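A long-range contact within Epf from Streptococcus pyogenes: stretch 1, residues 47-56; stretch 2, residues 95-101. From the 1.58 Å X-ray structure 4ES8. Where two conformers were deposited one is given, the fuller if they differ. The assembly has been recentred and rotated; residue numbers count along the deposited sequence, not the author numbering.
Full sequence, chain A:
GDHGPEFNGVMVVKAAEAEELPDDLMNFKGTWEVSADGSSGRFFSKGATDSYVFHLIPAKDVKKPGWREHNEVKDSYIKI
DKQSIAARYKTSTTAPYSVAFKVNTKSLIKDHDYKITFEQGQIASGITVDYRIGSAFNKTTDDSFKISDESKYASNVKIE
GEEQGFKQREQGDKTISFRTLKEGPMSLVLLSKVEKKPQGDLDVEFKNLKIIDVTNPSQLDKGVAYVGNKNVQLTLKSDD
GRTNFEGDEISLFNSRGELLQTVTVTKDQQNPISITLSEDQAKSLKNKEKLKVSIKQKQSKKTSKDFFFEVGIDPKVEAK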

# COMPACT_ATOMS: atom_id res chain seq x y z
N GLY A 47 -12.16 2.63 -27.20
CA GLY A 47 -10.90 2.55 -27.96
C GLY A 47 -9.73 2.03 -27.14
O GLY A 47 -8.62 1.93 -27.66
N ALA A 48 -9.96 1.71 -25.83
CA ALA A 48 -8.95 1.24 -24.87
C ALA A 48 -7.68 2.13 -24.95
O ALA A 48 -6.59 1.70 -25.35
CB ALA A 48 -8.62 -0.24 -25.11
N THR A 49 -7.86 3.41 -24.59
CA THR A 49 -6.76 4.37 -24.59
C THR A 49 -6.14 4.41 -23.17
O THR A 49 -6.50 3.64 -22.28
CB THR A 49 -7.27 5.76 -25.04
OG1 THR A 49 -8.10 6.29 -24.01
CG2 THR A 49 -8.05 5.72 -26.40
N ASP A 50 -5.25 5.36 -22.95
CA ASP A 50 -4.67 5.51 -21.61
C ASP A 50 -5.68 6.15 -20.64
O ASP A 50 -5.53 6.00 -19.44
CB ASP A 50 -3.44 6.44 -21.76
CG ASP A 50 -2.63 6.69 -20.50
OD1 ASP A 50 -2.38 5.73 -19.76
OD2 ASP A 50 -2.23 7.86 -20.29
N SER A 51 -6.72 6.85 -21.18
CA SER A 51 -7.65 7.64 -20.38
C SER A 51 -8.98 6.96 -20.12
O SER A 51 -9.62 6.42 -21.03
CB SER A 51 -7.91 8.97 -21.07
OG SER A 51 -6.69 9.67 -21.19
N TYR A 52 -9.42 7.03 -18.85
CA TYR A 52 -10.66 6.41 -18.39
C TYR A 52 -11.56 7.43 -17.72
O TYR A 52 -11.10 8.29 -16.97
CB TYR A 52 -10.33 5.32 -17.34
CG TYR A 52 -9.76 4.06 -17.95
CD1 TYR A 52 -8.44 4.02 -18.40
CD2 TYR A 52 -10.54 2.93 -18.11
CE1 TYR A 52 -7.91 2.87 -18.99
CE2 TYR A 52 -10.02 1.77 -18.68
CZ TYR A 52 -8.71 1.75 -19.15
OH TYR A 52 -8.19 0.60 -19.71
N VAL A 53 -12.87 7.26 -17.93
CA VAL A 53 -13.89 8.07 -17.28
C VAL A 53 -14.87 7.17 -16.54
O VAL A 53 -14.87 5.95 -16.73
CB VAL A 53 -14.64 8.99 -18.27
CG1 VAL A 53 -13.67 9.91 -19.02
CG2 VAL A 53 -15.49 8.16 -19.24
N PHE A 54 -15.70 7.76 -15.69
CA PHE A 54 -16.58 7.01 -14.81
C PHE A 54 -17.67 6.28 -15.59
O PHE A 54 -18.26 6.83 -16.52
CB PHE A 54 -17.17 7.95 -13.75
CG PHE A 54 -17.89 7.24 -12.63
CD1 PHE A 54 -17.18 6.68 -11.58
CD2 PHE A 54 -19.28 7.19 -12.59
CE1 PHE A 54 -17.84 6.04 -10.52
CE2 PHE A 54 -19.95 6.58 -11.52
CZ PHE A 54 -19.23 6.01 -10.50
N HIS A 55 -17.93 5.00 -15.21
CA HIS A 55 -18.87 4.10 -15.86
C HIS A 55 -20.22 4.20 -15.17
O HIS A 55 -20.51 3.49 -14.20
CB HIS A 55 -18.31 2.67 -15.78
CG HIS A 55 -19.12 1.56 -16.41
ND1 HIS A 55 -20.36 1.18 -15.90
CD2 HIS A 55 -18.79 0.73 -17.42
CE1 HIS A 55 -20.75 0.14 -16.65
NE2 HIS A 55 -19.83 -0.17 -17.57
N LEU A 56 -21.06 5.11 -15.68
CA LEU A 56 -22.39 5.32 -15.09
C LEU A 56 -23.29 4.11 -15.24
O LEU A 56 -23.16 3.35 -16.21
CB LEU A 56 -23.07 6.54 -15.70
CG LEU A 56 -22.31 7.85 -15.64
CD1 LEU A 56 -22.85 8.84 -16.66
CD2 LEU A 56 -22.32 8.45 -14.23
N ALA A 95 -15.46 -2.47 -30.18
CA ALA A 95 -14.10 -2.78 -29.80
C ALA A 95 -13.08 -1.98 -30.59
O ALA A 95 -13.36 -1.62 -31.74
CB ALA A 95 -13.86 -4.28 -29.97
N PRO A 96 -11.87 -1.73 -30.04
CA PRO A 96 -11.43 -2.07 -28.67
C PRO A 96 -12.15 -1.25 -27.61
O PRO A 96 -12.56 -0.10 -27.86
CB PRO A 96 -9.91 -1.78 -28.67
CG PRO A 96 -9.55 -1.42 -30.10
CD PRO A 96 -10.82 -0.98 -30.76
N TYR A 97 -12.33 -1.85 -26.44
CA TYR A 97 -13.06 -1.23 -25.34
C TYR A 97 -12.56 -1.80 -24.03
O TYR A 97 -12.31 -3.00 -23.96
CB TYR A 97 -14.55 -1.50 -25.53
CG TYR A 97 -15.45 -1.00 -24.42
CD1 TYR A 97 -15.81 0.34 -24.35
CD2 TYR A 97 -16.02 -1.88 -23.50
CE1 TYR A 97 -16.68 0.80 -23.36
CE2 TYR A 97 -16.85 -1.42 -22.49
CZ TYR A 97 -17.19 -0.08 -22.43
OH TYR A 97 -18.06 0.38 -21.47
N SER A 98 -12.44 -0.95 -23.00
CA SER A 98 -11.94 -1.43 -21.73
C SER A 98 -12.78 -0.96 -20.56
O SER A 98 -13.18 0.21 -20.53
CB SER A 98 -10.50 -0.96 -21.53
OG SER A 98 -10.03 -1.20 -20.21
N VAL A 99 -12.98 -1.86 -19.57
CA VAL A 99 -13.61 -1.52 -18.29
C VAL A 99 -12.53 -1.66 -17.21
O VAL A 99 -11.77 -2.62 -17.22
CB VAL A 99 -14.83 -2.44 -17.98
CG1 VAL A 99 -15.34 -2.23 -16.56
CG2 VAL A 99 -15.95 -2.21 -18.99
N ALA A 100 -12.48 -0.71 -16.27
CA ALA A 100 -11.53 -0.79 -15.17
C ALA A 100 -12.25 -0.54 -13.87
O ALA A 100 -13.15 0.31 -13.82
CB ALA A 100 -10.42 0.23 -15.33
N PHE A 101 -11.82 -1.24 -12.83
CA PHE A 101 -12.31 -1.01 -11.48
C PHE A 101 -11.20 -0.44 -10.60
O PHE A 101 -10.03 -0.77 -10.78
CB PHE A 101 -12.80 -2.32 -10.85
CG PHE A 101 -13.89 -2.97 -11.68
CD1 PHE A 101 -15.11 -2.34 -11.87
CD2 PHE A 101 -13.70 -4.23 -12.24
CE1 PHE A 101 -16.11 -2.93 -12.65
CE2 PHE A 101 -14.69 -4.82 -13.01
CZ PHE A 101 -15.90 -4.18 -13.19

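In this contact a loop lies close to the second strand and makes one weak main-chain hydrogen bond with the residue before it, while the two strands stand apart and are bridged by side chains. It illustrates a general principle: where two strands cross at a distance beyond main-chain pairing, side chains can bridge them. Strands 51-54 and 97-101 run at 64° to each other, their axes come no closer than 8.5 Å, and the two stretches together bury 383 Å².

The backbones draw nearest in the loop preceding the first strand. There the N of Gly47 lies 2.8 Å from the O of Pro96, a short distance, but the N-H...O angle of 130° makes the hydrogen bond a weak one. Glycine suits this position for a local reason: at its phi/psi of 82/-1, a CB would be jammed against the carbonyl oxygen of the preceding residue. Pro96, which follows a cis peptide bond, turns its CB toward the loop, where it meets the CB of Ala48 at 4.1 Å. The same Ala48 CB also lies 4.1 Å from the CB of Ser98. The methyl group of Ala48 thus touches both Pro96 and Ser98 while the main chains remain close, with the CA atoms of Ala48 and Tyr97 4.8 Å apart.

Farther along, the chains separate and a longer side chain is needed. The CA-to-CB bond of Tyr52 points toward the second strand, and its side chain, with chi1 in the m well, brings its OH to 2.6 Å from the OG of Ser98, a close hydroxyl-hydroxyl hydrogen bond. Ser98 OG lies at the edge of the ring, near its plane, as expected for a partner of the phenolic oxygen. The ring's carbon atoms serve a different purpose: CE2 of Tyr52 packs 3.7 Å from the CB of Ala100. Tyrosine therefore combines reach, apolar surface and a polar tip, which matters because both it and Ser98 are buried; Ser98 OG is also hydrogen-bonded elsewhere in the structure.

Alternation along the second strand accounts for this pattern. Ser98 and Ala100 point toward the first stretch, whereas Tyr97 and Val99 point away, yet the latter two still take part. The buried imidazole of His55 brings its CD2 to 4.1 Å from the OH of Tyr97 and 4.4 Å from the CG2 of Val99. These are van der Waals contacts, and the polar atoms His55 NE2 and Tyr97 OH find hydrogen bonds elsewhere in the structure.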